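Local structure of putative capsular polysaccharide biosynthesis protein (Streptococcus pneumoniae serotype 4, 6EWJ) at residues V59-A64 / Y262-T267; L75-G80 / K163-F168; E127-I132 / N169-V174; D293-G298 / E392-I397; L320-V325 / E380-L385. The protein probably acts as a pyridoxal phosphate-dependent sugar aminotransferase in the biosynthesis of teichoic acid by the pneumococcus. All blocks are in the same frame, centred on the assembly; numbering follows the deposited sequence.

Contact 1. Residues V59-A64 / Y262-T267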
# COMPACT_ATOMS: atom_id res chain seq x y z
N VAL A 59 9.17 11.57 -2.78
CA VAL A 59 9.01 10.20 -2.25
C VAL A 59 7.89 9.55 -3.05
O VAL A 59 6.74 10.00 -2.99
CB VAL A 59 8.64 10.20 -0.77
CG1 VAL A 59 8.47 8.76 -0.26
CG2 VAL A 59 9.67 10.95 0.02
N CYS A 60 8.27 8.60 -3.88
CA CYS A 60 7.32 7.94 -4.76
C CYS A 60 6.73 6.78 -3.98
O CYS A 60 7.47 6.04 -3.30
CB CYS A 60 7.97 7.42 -6.01
SG CYS A 60 8.12 8.67 -7.29
N LEU A 61 5.40 6.67 -4.02
CA LEU A 61 4.68 5.69 -3.21
C LEU A 61 3.58 5.04 -4.06
O LEU A 61 3.41 5.33 -5.27
CB LEU A 61 4.09 6.41 -2.00
CG LEU A 61 5.01 7.17 -1.04
CD1 LEU A 61 4.23 8.09 -0.13
CD2 LEU A 61 5.82 6.21 -0.24
N ASN A 62 2.78 4.17 -3.44
CA ASN A 62 1.80 3.37 -4.22
C ASN A 62 0.44 3.99 -4.48
O ASN A 62 -0.36 3.42 -5.22
CB ASN A 62 1.63 1.94 -3.65
CG ASN A 62 0.87 1.90 -2.33
OD1 ASN A 62 0.26 2.89 -1.88
ND2 ASN A 62 0.94 0.74 -1.66
N SER A 63 0.19 5.17 -3.90
CA SER A 63 -1.03 5.94 -4.13
C SER A 63 -0.84 7.34 -3.58
O SER A 63 0.08 7.57 -2.74
CB SER A 63 -2.30 5.31 -3.48
OG SER A 63 -2.31 5.49 -2.08
N ALA A 64 -1.64 8.28 -4.08
CA ALA A 64 -1.71 9.58 -3.47
C ALA A 64 -2.25 9.49 -2.05
O ALA A 64 -1.92 10.35 -1.22
CB ALA A 64 -2.59 10.52 -4.30
N TYR A 262 4.40 1.14 7.84
CA TYR A 262 3.38 0.83 6.83
C TYR A 262 4.10 0.22 5.61
O TYR A 262 5.33 -0.08 5.67
CB TYR A 262 2.52 2.09 6.47
CG TYR A 262 2.00 2.71 7.71
CD1 TYR A 262 0.82 2.25 8.29
CD2 TYR A 262 2.74 3.69 8.39
CE1 TYR A 262 0.37 2.77 9.52
CE2 TYR A 262 2.32 4.19 9.60
CZ TYR A 262 1.16 3.70 10.17
OH TYR A 262 0.79 4.23 11.38
N LYS A 263 3.37 0.04 4.52
CA LYS A 263 3.85 -0.73 3.41
C LYS A 263 3.22 -0.10 2.20
O LYS A 263 2.15 -0.52 1.74
CB LYS A 263 3.45 -2.22 3.63
CG LYS A 263 3.88 -3.17 2.55
CD LYS A 263 5.37 -3.04 2.21
CE LYS A 263 5.78 -4.03 1.12
NZ LYS A 263 7.07 -3.68 0.47
N CYS A 264 3.87 0.96 1.68
CA CYS A 264 3.35 1.65 0.54
C CYS A 264 4.37 2.19 -0.42
O CYS A 264 4.10 3.17 -1.11
CB CYS A 264 2.39 2.76 1.00
SG CYS A 264 3.11 3.89 2.20
N ASN A 265 5.47 1.48 -0.55
CA ASN A 265 6.53 1.79 -1.52
C ASN A 265 6.11 1.54 -2.95
O ASN A 265 5.12 0.81 -3.20
CB ASN A 265 7.79 0.94 -1.22
CG ASN A 265 7.49 -0.54 -1.23
OD1 ASN A 265 6.60 -1.02 -0.48
ND2 ASN A 265 8.22 -1.30 -2.02
N MET A 266 6.76 2.26 -3.87
CA MET A 266 6.60 2.13 -5.33
C MET A 266 7.57 1.13 -5.91
O MET A 266 8.78 1.15 -5.56
CB MET A 266 6.78 3.49 -6.04
CG MET A 266 6.50 3.37 -7.52
SD MET A 266 6.77 4.82 -8.53
CE MET A 266 5.19 5.62 -8.12
N THR A 267 7.07 0.25 -6.78
CA THR A 267 7.92 -0.70 -7.44
C THR A 267 8.56 -0.05 -8.68
O THR A 267 8.01 0.90 -9.26
CB THR A 267 7.15 -1.93 -7.93
OG1 THR A 267 6.17 -1.52 -8.90
CG2 THR A 267 6.44 -2.70 -6.81
O HOH W 1 9.02 4.02 -2.86
O HOH W 2 3.15 -1.02 -2.92
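The Asn62 carboxamide leans one face over Cys264, whose CB stands off its plane at 3.6 Å from both OD1 and ND2 of Asn62; Asn62 of the second subunit packs against the same side chain. The ring of Tyr262 stacks on His99 of the second subunit. CG of Asn62 sits between the backbone N and the carbonyl carbon (chi1 72°), bringing the amide over the 262-267 chain. A water bridges ND2 of Asn62 to the carbonyl O of Asn265. The direct bond, Asn62 N to Cys264 O at 2.9 Å, is bent, with 138° at the hydrogen. A second water takes the N-H of Met266 and donates to Cys60 O. Met266 runs out extended to SD, 3.8 Å from Cys60 CB, and the bend at chi3 (-81°) turns CE to Leu61 O at 3.4 Å. ND2 of Asn265 bonds to Thr38 and to Glu211 of the second subunit; its OD1 accepts from Lys263 NZ, which also pairs with that Glu211. Strand 58-61, at the sheet edge, thus lies beside the loop before helix 268-299 and turns into helix 64-74, which opens with cofactor-binding Ala64; helix 40-53 packs on Cys60 and Met266, helix 64-74 on Leu61 and Cys264.

Contact 2. Residues L75-G80 / K163-F168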
# COMPACT_ATOMS: atom_id res chain seq x y z
N LEU A 75 4.11 14.75 10.03
CA LEU A 75 3.71 15.87 10.90
C LEU A 75 3.21 15.48 12.31
O LEU A 75 3.01 16.36 13.16
CB LEU A 75 2.65 16.71 10.18
CG LEU A 75 3.13 17.41 8.92
CD1 LEU A 75 1.95 18.06 8.23
CD2 LEU A 75 4.23 18.43 9.22
N GLU A 76 3.03 14.18 12.56
CA GLU A 76 2.43 13.62 13.79
C GLU A 76 1.06 14.23 14.16
O GLU A 76 0.74 14.43 15.31
CB GLU A 76 3.42 13.66 14.95
CG GLU A 76 4.68 12.84 14.67
CD GLU A 76 5.71 13.00 15.75
OE1 GLU A 76 6.23 14.07 15.85
OE2 GLU A 76 6.03 12.08 16.53
N VAL A 77 0.26 14.51 13.14
CA VAL A 77 -1.13 14.93 13.32
C VAL A 77 -1.87 13.68 13.83
O VAL A 77 -1.76 12.60 13.22
CB VAL A 77 -1.74 15.45 11.99
CG1 VAL A 77 -3.24 15.71 12.08
CG2 VAL A 77 -1.03 16.73 11.58
N GLY A 78 -2.60 13.81 14.93
CA GLY A 78 -3.33 12.68 15.49
C GLY A 78 -4.54 13.07 16.33
O GLY A 78 -5.15 14.13 16.09
N PRO A 79 -4.91 12.20 17.29
CA PRO A 79 -6.06 12.46 18.19
C PRO A 79 -5.98 13.83 18.85
O PRO A 79 -4.92 14.22 19.33
CB PRO A 79 -5.95 11.35 19.22
CG PRO A 79 -5.33 10.21 18.46
CD PRO A 79 -4.32 10.87 17.56
N GLY A 80 -7.09 14.56 18.82
CA GLY A 80 -7.15 15.89 19.39
C GLY A 80 -6.78 17.01 18.43
O GLY A 80 -7.11 18.16 18.71
N LYS A 163 7.91 17.54 16.52
CA LYS A 163 9.12 18.08 15.93
C LYS A 163 8.80 19.02 14.76
O LYS A 163 9.13 20.20 14.80
CB LYS A 163 10.05 16.97 15.46
CG LYS A 163 11.34 17.49 14.83
CD LYS A 163 12.36 16.39 14.58
CE LYS A 163 12.07 15.65 13.30
NZ LYS A 163 13.06 14.55 13.06
N TRP A 164 8.14 18.49 13.75
CA TRP A 164 7.91 19.24 12.52
C TRP A 164 6.91 20.37 12.71
O TRP A 164 7.06 21.43 12.12
CB TRP A 164 7.52 18.31 11.37
CG TRP A 164 8.63 17.42 10.95
CD1 TRP A 164 8.66 16.06 11.02
CD2 TRP A 164 9.91 17.83 10.42
NE1 TRP A 164 9.87 15.59 10.57
CE2 TRP A 164 10.65 16.65 10.20
CE3 TRP A 164 10.49 19.07 10.13
CZ2 TRP A 164 11.95 16.67 9.67
CZ3 TRP A 164 11.78 19.09 9.61
CH2 TRP A 164 12.50 17.89 9.38
N GLN A 165 5.93 20.19 13.59
CA GLN A 165 5.00 21.29 13.90
C GLN A 165 5.70 22.49 14.55
O GLN A 165 5.31 23.63 14.31
CB GLN A 165 3.86 20.84 14.81
CG GLN A 165 2.87 19.88 14.15
CD GLN A 165 1.94 19.25 15.19
OE1 GLN A 165 1.58 19.89 16.18
NE2 GLN A 165 1.61 17.99 14.98
N LYS A 166 6.66 22.20 15.42
CA LYS A 166 7.49 23.26 16.02
C LYS A 166 8.31 23.99 14.98
O LYS A 166 8.49 25.19 15.10
CB LYS A 166 8.35 22.80 17.19
CG LYS A 166 8.65 23.89 18.20
CD LYS A 166 9.20 23.42 19.56
CE LYS A 166 8.70 22.07 20.12
NZ LYS A 166 9.53 20.91 19.70
N ALA A 167 8.80 23.26 13.98
CA ALA A 167 9.68 23.84 12.94
C ALA A 167 8.94 24.96 12.16
O ALA A 167 9.43 26.07 11.96
CB ALA A 167 10.17 22.73 12.00
N PHE A 168 7.77 24.60 11.66
CA PHE A 168 6.86 25.55 11.01
C PHE A 168 6.37 26.65 11.93
O PHE A 168 6.41 27.84 11.60
CB PHE A 168 5.73 24.72 10.35
CG PHE A 168 6.13 24.10 9.05
CD1 PHE A 168 6.65 22.80 9.01
CD2 PHE A 168 6.06 24.82 7.87
CE1 PHE A 168 7.03 22.25 7.81
CE2 PHE A 168 6.44 24.26 6.67
CZ PHE A 168 6.92 22.96 6.64
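The chain leaves helix 64-74 through Glu76, whose positive phi (53°) turns the backbone away, and the Leu75 carbonyl faces the first turn of helix 163-168, with the CA atoms of Leu75 and Trp164 5.6 Å apart. Gln165 reaches that carbonyl with an extended side chain. Its NE2 donates to Leu75 O at 2.8 Å, with 156° at the hydrogen; the bond lies in the carbonyl plane, and the acceptor is close to the plane of the amide, which helps to fix the carboxamide rotation. Ser162 OG grips the same Leu75 oxygen, while OE1 of Gln165 takes the N-H of Ser161, so both ends of the amide are engaged. Beside this bond, CD2 of Leu75 meets CB of Trp164 at 3.9 Å, the two side chains crossing at about a right angle. CE of Lys163 lies 3.4 Å above one face of the indole, displaced toward the rim; Trp164 NE1 is hydrogen-bonded to Glu231 of helix 225-236, and the Lys163 ammonium forms salt bridges with Glu231 and Glu227. Two bonds back into the last helical turn make Glu76 part of a Schellman motif, here with a glutamine from a second helix holding a nearby carbonyl.

Contact 3. Residues E127-I132 / N169-V174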
# COMPACT_ATOMS: atom_id res chain seq x y z
N GLU A 127 -7.41 26.46 18.04
CA GLU A 127 -6.16 26.09 18.68
C GLU A 127 -5.73 24.66 18.36
O GLU A 127 -4.56 24.33 18.47
CB GLU A 127 -6.24 26.31 20.18
CG GLU A 127 -6.57 27.75 20.53
CD GLU A 127 -5.79 28.36 21.69
OE1 GLU A 127 -4.70 27.84 22.05
OE2 GLU A 127 -6.25 29.40 22.22
N LYS A 128 -6.67 23.82 17.94
CA LYS A 128 -6.35 22.45 17.52
C LYS A 128 -5.93 22.28 16.02
O LYS A 128 -5.47 21.20 15.63
CB LYS A 128 -7.56 21.54 17.80
CG LYS A 128 -8.14 21.61 19.22
CD LYS A 128 -9.20 20.54 19.41
CE LYS A 128 -9.34 20.12 20.87
NZ LYS A 128 -10.60 19.36 21.09
N THR A 129 -6.14 23.30 15.18
CA THR A 129 -5.90 23.17 13.75
C THR A 129 -4.41 23.01 13.52
O THR A 129 -3.61 23.85 13.96
CB THR A 129 -6.41 24.37 12.93
OG1 THR A 129 -7.73 24.74 13.34
CG2 THR A 129 -6.45 24.01 11.43
N LYS A 130 -4.04 21.90 12.86
CA LYS A 130 -2.66 21.63 12.45
C LYS A 130 -2.39 21.73 10.96
O LYS A 130 -1.25 22.07 10.55
CB LYS A 130 -2.22 20.22 12.90
CG LYS A 130 -2.25 19.96 14.39
CD LYS A 130 -1.52 21.01 15.21
CE LYS A 130 -1.42 20.57 16.66
NZ LYS A 130 -0.65 21.55 17.43
N VAL A 131 -3.38 21.41 10.14
CA VAL A 131 -3.17 21.25 8.70
C VAL A 131 -4.39 21.75 7.95
O VAL A 131 -5.53 21.59 8.41
CB VAL A 131 -2.92 19.78 8.31
CG1 VAL A 131 -2.95 19.57 6.81
CG2 VAL A 131 -1.57 19.31 8.84
N ILE A 132 -4.14 22.35 6.80
CA ILE A 132 -5.16 22.67 5.84
C ILE A 132 -4.82 21.88 4.58
O ILE A 132 -3.66 21.90 4.12
CB ILE A 132 -5.22 24.18 5.51
CG1 ILE A 132 -5.56 24.97 6.75
CG2 ILE A 132 -6.27 24.45 4.42
CD1 ILE A 132 -5.30 26.45 6.68
N ASN A 169 5.92 26.24 13.09
CA ASN A 169 5.25 27.06 14.05
C ASN A 169 3.95 27.78 13.63
O ASN A 169 3.58 28.82 14.19
CB ASN A 169 6.18 27.99 14.84
CG ASN A 169 5.84 27.96 16.33
OD1 ASN A 169 5.27 28.91 16.89
ND2 ASN A 169 6.11 26.82 16.97
N ARG A 170 3.26 27.16 12.69
CA ARG A 170 1.99 27.61 12.19
C ARG A 170 1.25 26.40 11.59
O ARG A 170 1.81 25.29 11.52
CB ARG A 170 2.21 28.70 11.13
CG ARG A 170 3.16 28.33 9.99
CD ARG A 170 2.90 29.21 8.76
NE ARG A 170 3.84 28.98 7.65
CZ ARG A 170 3.73 28.02 6.74
NH1 ARG A 170 2.74 27.13 6.78
NH2 ARG A 170 4.63 27.92 5.77
N ILE A 171 0.03 26.63 11.13
CA ILE A 171 -0.72 25.63 10.36
C ILE A 171 0.08 25.28 9.11
O ILE A 171 0.57 26.17 8.42
CB ILE A 171 -2.13 26.15 9.98
CG1 ILE A 171 -3.00 26.27 11.23
CG2 ILE A 171 -2.83 25.19 9.02
CD1 ILE A 171 -4.23 27.14 11.08
N VAL A 172 0.19 23.99 8.82
CA VAL A 172 0.92 23.51 7.66
C VAL A 172 -0.10 23.35 6.53
O VAL A 172 -1.21 22.79 6.75
CB VAL A 172 1.69 22.20 7.98
CG1 VAL A 172 2.30 21.60 6.71
CG2 VAL A 172 2.79 22.46 9.01
N ILE A 173 0.27 23.79 5.32
CA ILE A 173 -0.62 23.70 4.19
C ILE A 173 -0.17 22.61 3.28
O ILE A 173 0.91 22.68 2.75
CB ILE A 173 -0.75 25.02 3.41
CG1 ILE A 173 -1.21 26.13 4.35
CG2 ILE A 173 -1.75 24.84 2.28
CD1 ILE A 173 -1.32 27.49 3.70
N VAL A 174 -1.04 21.60 3.10
CA VAL A 174 -0.72 20.40 2.35
C VAL A 174 -1.63 20.35 1.14
O VAL A 174 -2.85 20.12 1.28
CB VAL A 174 -0.94 19.14 3.18
CG1 VAL A 174 -0.72 17.89 2.34
CG2 VAL A 174 -0.04 19.18 4.41
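Strands 129-132 and 172-177 are neighbouring parallel strands of the large mixed sheet, joined by a beta-alpha-beta crossover that passes through helices 144-153 and 163-168. Val131 pairs with Val172 and Ile132 with Ile173. The backbone ladder begins with Val172 N to Lys130 O, returns from Ile132 N to Val172 O and closes with Val174 N to Ile132 O at 2.8 Å, nearly along the C=O axis; the first bond is nearly straight at the hydrogen, although its donor stands above the carbonyl plane. On the side of Ile132 and Ile173, the main bump is Ile171, which fits the hollow between Thr129 and Ile132. Its two branches divide the work. CG2, anti to the backbone N, presses into the Ile132 side chain, 3.6 Å from both CG1 and CD1 of that residue, whereas CG1 carries CD1 the other way, to 3.9 Å from CG2 of Thr129. Val151 of helix 144-153 packs on this apolar patch. Across the sheet the beta-branched side chains of Val131 and Val172 are shallower neighbours, and the tighter meeting is diagonal: CG1 of Val131 comes to 3.8 Å from CG2 of Val174. Leu72 of helix 64-74 packs on Val131, and Leu68 and Ile71 on Val174. Lys130 points away from the pair, its ammonium making a cation-pi contact with Phe158. At the mouth of the second strand, Arg170 extends along its own chain and pairs with Asp195, which also accepts from Ile173 N. In the guanidinium plane, Arg170 NH1 donates to Ile171 O at 2.9 Å.

Contact 4. Residues D293-G298 / E392-I397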
# COMPACT_ATOMS: atom_id res chain seq x y z
N ASP A 293 -9.34 23.99 -25.12
CA ASP A 293 -9.64 25.17 -25.94
C ASP A 293 -10.80 24.89 -26.90
O ASP A 293 -11.61 25.78 -27.15
CB ASP A 293 -8.39 25.66 -26.68
CG ASP A 293 -7.31 26.18 -25.73
OD1 ASP A 293 -7.62 26.55 -24.57
OD2 ASP A 293 -6.15 26.23 -26.17
N ARG A 294 -10.84 23.68 -27.47
CA ARG A 294 -11.91 23.32 -28.43
C ARG A 294 -13.27 23.26 -27.70
O ARG A 294 -14.27 23.84 -28.16
CB ARG A 294 -11.56 22.01 -29.16
CG ARG A 294 -12.58 21.54 -30.18
CD ARG A 294 -12.17 20.25 -30.83
NE ARG A 294 -11.18 20.53 -31.85
CZ ARG A 294 -11.43 20.83 -33.13
NH1 ARG A 294 -12.66 20.84 -33.63
NH2 ARG A 294 -10.42 21.10 -33.92
N TYR A 295 -13.28 22.62 -26.53
CA TYR A 295 -14.49 22.62 -25.69
C TYR A 295 -14.92 24.06 -25.32
O TYR A 295 -16.09 24.44 -25.46
CB TYR A 295 -14.25 21.83 -24.38
CG TYR A 295 -14.44 20.32 -24.34
CD1 TYR A 295 -15.51 19.70 -24.98
CD2 TYR A 295 -13.61 19.53 -23.54
CE1 TYR A 295 -15.71 18.32 -24.87
CE2 TYR A 295 -13.79 18.15 -23.41
CZ TYR A 295 -14.84 17.54 -24.08
OH TYR A 295 -15.07 16.20 -23.93
N ASP A 296 -13.96 24.82 -24.80
CA ASP A 296 -14.20 26.20 -24.40
C ASP A 296 -14.82 27.02 -25.53
O ASP A 296 -15.83 27.68 -25.30
CB ASP A 296 -12.94 26.89 -23.91
CG ASP A 296 -12.47 26.41 -22.54
OD1 ASP A 296 -13.20 25.66 -21.80
OD2 ASP A 296 -11.33 26.78 -22.21
N SER A 297 -14.27 26.96 -26.74
CA SER A 297 -14.89 27.74 -27.86
C SER A 297 -16.27 27.17 -28.21
O SER A 297 -17.19 27.91 -28.43
CB SER A 297 -14.03 27.80 -29.12
OG SER A 297 -12.64 27.92 -28.83
N GLY A 298 -16.40 25.85 -28.18
CA GLY A 298 -17.69 25.18 -28.40
C GLY A 298 -18.83 25.56 -27.45
O GLY A 298 -19.96 25.76 -27.89
N GLU A 392 -12.97 14.87 -33.62
CA GLU A 392 -14.33 14.55 -34.06
C GLU A 392 -15.22 14.18 -32.86
O GLU A 392 -16.38 14.58 -32.78
CB GLU A 392 -14.32 13.40 -35.08
CG GLU A 392 -13.71 13.74 -36.44
CD GLU A 392 -12.17 13.65 -36.52
OE1 GLU A 392 -11.45 13.42 -35.50
OE2 GLU A 392 -11.66 13.82 -37.66
N GLU A 393 -14.66 13.41 -31.94
CA GLU A 393 -15.37 13.06 -30.69
C GLU A 393 -15.66 14.29 -29.82
O GLU A 393 -16.78 14.44 -29.32
CB GLU A 393 -14.57 12.04 -29.91
CG GLU A 393 -14.59 10.66 -30.56
CD GLU A 393 -13.64 9.66 -29.94
OE1 GLU A 393 -12.66 10.04 -29.25
OE2 GLU A 393 -13.89 8.47 -30.11
N VAL A 394 -14.67 15.17 -29.68
CA VAL A 394 -14.84 16.40 -28.92
C VAL A 394 -15.99 17.25 -29.56
O VAL A 394 -16.88 17.72 -28.85
CB VAL A 394 -13.53 17.23 -28.79
CG1 VAL A 394 -13.79 18.54 -28.06
CG2 VAL A 394 -12.45 16.46 -28.04
N ASP A 395 -15.95 17.40 -30.88
CA ASP A 395 -17.00 18.13 -31.62
C ASP A 395 -18.36 17.50 -31.40
O ASP A 395 -19.35 18.20 -31.17
CB ASP A 395 -16.67 18.19 -33.11
CG ASP A 395 -15.49 19.09 -33.41
OD1 ASP A 395 -15.01 19.84 -32.52
OD2 ASP A 395 -15.02 19.06 -34.56
N TYR A 396 -18.40 16.18 -31.43
CA TYR A 396 -19.62 15.43 -31.14
C TYR A 396 -20.13 15.66 -29.71
O TYR A 396 -21.33 15.88 -29.52
CB TYR A 396 -19.40 13.94 -31.42
CG TYR A 396 -20.60 13.09 -31.09
CD1 TYR A 396 -21.72 13.07 -31.92
CD2 TYR A 396 -20.62 12.29 -29.94
CE1 TYR A 396 -22.82 12.28 -31.63
CE2 TYR A 396 -21.70 11.49 -29.63
CZ TYR A 396 -22.80 11.49 -30.47
OH TYR A 396 -23.88 10.70 -30.15
N ILE A 397 -19.23 15.65 -28.72
CA ILE A 397 -19.61 15.90 -27.31
C ILE A 397 -20.16 17.33 -27.15
O ILE A 397 -21.19 17.53 -26.52
CB ILE A 397 -18.43 15.63 -26.34
CG1 ILE A 397 -18.11 14.13 -26.29
CG2 ILE A 397 -18.74 16.10 -24.93
CD1 ILE A 397 -16.75 13.78 -25.72
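A salt bridge ties the two helices together: Arg294 NH1 donates to Asp395 OD1 at 2.8 Å, with 159° at the hydrogen. The oxygen offers its syn lone pair and lies at the edge of the guanidinium, close to its plane. The guanidinium and carboxylate planes are turned 46° apart, and NH1 alone of the guanidinium nitrogens bonds to the carboxylate, with Asp395 OD2 also near NH1 at 3.1 Å. Arg294 gets there with CG anti to the backbone N, a straight run to CD and a turn at chi3. NE of the same arginine makes a weak, long ion pair with Asp391. The aliphatic part of the side chain is used as well, for its CD rests 3.6 Å from CG1 of Val394. That methyl also sits over one face of the Tyr295 ring in a CH-pi contact, 4.0 Å from the centroid and displaced toward the rim. Ile397 meets the far end of the same ring at its edge, with CG2 3.8 Å from CE1 of Tyr295 and CD1 3.4 Å from its OH. The phenol hydroxyl itself bonds to the Pro384 carbonyl, and the ring stacks with Tyr321. The segment axes approach to 9.9 Å and run 28° apart. The end of helix 268-299 and the start of helix 391-409 thus lie side by side against the small antiparallel sheet of an alpha/beta C-terminal domain, as in fold type I aminotransferases.

Contact 5. Residues L320-V325 / E380-L385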
# COMPACT_ATOMS: atom_id res chain seq x y z
N LEU A 320 -9.52 17.37 -15.48
CA LEU A 320 -10.98 17.20 -15.68
C LEU A 320 -11.62 18.39 -16.36
O LEU A 320 -11.31 19.57 -16.02
CB LEU A 320 -11.66 17.02 -14.35
CG LEU A 320 -11.23 15.76 -13.54
CD1 LEU A 320 -11.85 15.87 -12.17
CD2 LEU A 320 -11.60 14.46 -14.23
N TYR A 321 -12.55 18.11 -17.27
CA TYR A 321 -13.38 19.14 -17.82
C TYR A 321 -14.70 19.23 -17.05
O TYR A 321 -15.75 18.72 -17.47
CB TYR A 321 -13.60 18.96 -19.32
CG TYR A 321 -14.01 20.25 -19.98
CD1 TYR A 321 -13.06 21.25 -20.21
CD2 TYR A 321 -15.32 20.49 -20.35
CE1 TYR A 321 -13.44 22.44 -20.80
CE2 TYR A 321 -15.72 21.68 -20.99
CZ TYR A 321 -14.77 22.65 -21.18
OH TYR A 321 -15.14 23.79 -21.79
N ILE A 322 -14.60 19.93 -15.94
CA ILE A 322 -15.73 20.21 -15.07
C ILE A 322 -16.61 21.32 -15.66
O ILE A 322 -16.09 22.40 -16.05
CB ILE A 322 -15.22 20.54 -13.64
CG1 ILE A 322 -14.54 19.26 -13.08
CG2 ILE A 322 -16.38 21.10 -12.79
CD1 ILE A 322 -14.20 19.20 -11.61
N THR A 323 -17.92 21.04 -15.74
CA THR A 323 -18.89 22.01 -16.23
C THR A 323 -20.01 22.08 -15.25
O THR A 323 -20.28 21.13 -14.51
CB THR A 323 -19.47 21.74 -17.64
OG1 THR A 323 -20.53 20.75 -17.60
CG2 THR A 323 -18.36 21.31 -18.66
N ARG A 324 -20.66 23.24 -15.23
CA ARG A 324 -21.93 23.41 -14.59
C ARG A 324 -22.97 23.94 -15.59
O ARG A 324 -22.64 24.83 -16.39
CB ARG A 324 -21.80 24.32 -13.37
CG ARG A 324 -20.88 23.78 -12.29
CD ARG A 324 -20.68 24.77 -11.17
NE ARG A 324 -21.93 25.03 -10.48
CZ ARG A 324 -22.12 26.00 -9.58
NH1 ARG A 324 -21.12 26.84 -9.29
NH2 ARG A 324 -23.30 26.15 -9.00
N VAL A 325 -24.18 23.37 -15.60
CA VAL A 325 -25.23 23.71 -16.55
C VAL A 325 -26.18 24.71 -15.87
O VAL A 325 -26.87 24.36 -14.89
CB VAL A 325 -26.01 22.49 -17.08
CG1 VAL A 325 -26.87 22.88 -18.27
CG2 VAL A 325 -25.04 21.38 -17.50
N GLU A 380 -23.42 20.03 -11.82
CA GLU A 380 -22.10 19.76 -12.30
C GLU A 380 -22.11 18.50 -13.15
O GLU A 380 -22.69 17.47 -12.75
CB GLU A 380 -21.11 19.63 -11.15
CG GLU A 380 -19.65 19.64 -11.56
CD GLU A 380 -19.13 18.33 -12.14
OE1 GLU A 380 -19.58 17.24 -11.71
OE2 GLU A 380 -18.23 18.35 -13.02
N ILE A 381 -21.47 18.59 -14.32
CA ILE A 381 -21.18 17.45 -15.17
C ILE A 381 -19.75 17.51 -15.68
O ILE A 381 -19.30 18.53 -16.24
CB ILE A 381 -22.17 17.35 -16.34
CG1 ILE A 381 -23.60 17.07 -15.82
CG2 ILE A 381 -21.80 16.22 -17.29
CD1 ILE A 381 -24.69 17.24 -16.86
N THR A 382 -19.03 16.41 -15.52
CA THR A 382 -17.71 16.32 -16.03
C THR A 382 -17.74 15.57 -17.36
O THR A 382 -18.21 14.44 -17.43
CB THR A 382 -16.77 15.61 -15.05
OG1 THR A 382 -17.01 16.08 -13.75
CG2 THR A 382 -15.33 15.86 -15.39
N LEU A 383 -17.22 16.23 -18.39
CA LEU A 383 -17.06 15.61 -19.71
C LEU A 383 -15.71 14.99 -19.84
O LEU A 383 -14.80 15.42 -19.14
CB LEU A 383 -17.19 16.67 -20.82
CG LEU A 383 -18.47 17.52 -20.80
CD1 LEU A 383 -18.43 18.52 -21.94
CD2 LEU A 383 -19.71 16.66 -20.87
N PRO A 384 -15.56 14.00 -20.75
CA PRO A 384 -14.32 13.31 -20.93
C PRO A 384 -13.18 14.28 -21.32
O PRO A 384 -13.41 15.21 -22.11
CB PRO A 384 -14.62 12.36 -22.09
CG PRO A 384 -16.05 12.04 -21.93
CD PRO A 384 -16.62 13.40 -21.59
N LEU A 385 -12.03 14.10 -20.70
CA LEU A 385 -10.81 14.88 -21.02
C LEU A 385 -9.61 13.97 -20.82
O LEU A 385 -9.15 13.75 -19.70
CB LEU A 385 -10.68 16.12 -20.15
CG LEU A 385 -9.50 17.08 -20.44
CD1 LEU A 385 -9.48 17.53 -21.88
CD2 LEU A 385 -9.53 18.27 -19.51
O HOH W 3 -12.80 15.13 -17.44
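Strand 380-383 forms an edge of the three-stranded antiparallel sheet of the C-terminal part, with 321-325 as the central strand. Its backbone bonds centre on the hydrogen-bonded pair Thr323 and Ile381: Ile381 N reaches Thr323 O at 2.8 Å and Thr323 N returns to Ile381 O. Further along, Leu383 N donates to Tyr321 O, and beyond it a water links Tyr321 N with Leu383 O, where the strands diverge. Polar side chains gather on the face of Ile322 and Thr382. Glu380, bent at chi2 (-78°), swings OE2 forward along its own strand to accept from Thr382 OG1 at 2.7 Å on the syn lone pair; His350 is a further partner of both residues. The same OE2 lies 3.3 Å from CG2 of Ile322, so this carboxylate is buried against a methyl. Apolar contacts fill the other face: CD2 of Tyr321 and CD1 of Leu383 lie 4.0 Å apart, and CG2 of Val325 meets CD1 of Ile381. Phe401 of helix 391-409 packs over Thr323, Val325, Ile381 and Leu383. Thr323 OG1, in the crowded position between N and carbonyl carbon, adds a second donor to Ile381 O at 2.9 Å, in the carbonyl plane and on a lone pair.

The five contacts fall into two groups about the cofactor site, which is empty in this chain. Contacts 2 and 3 have centres 8 Å apart and touch, with Leu75 CD1 3.8 Å from Val131 CG2: contact 3 pairs two inner strands of the large sheet, and contact 2 packs against strand 129-132. Contact 1 lies at the strand 58-61 edge of that sheet, its centre 24 Å from that of contact 3. Contacts 4 and 5, centres 12 Å apart, belong to the C-terminal part on the other side of the chain's centre. Pyridoxal phosphate-binding residues lie near both groups: contact 1 contains Ala64, about 10 Å from Val174 of contact 3 between side chains, and Leu320 of contact 5 is about 4 Å from the side chain of His179.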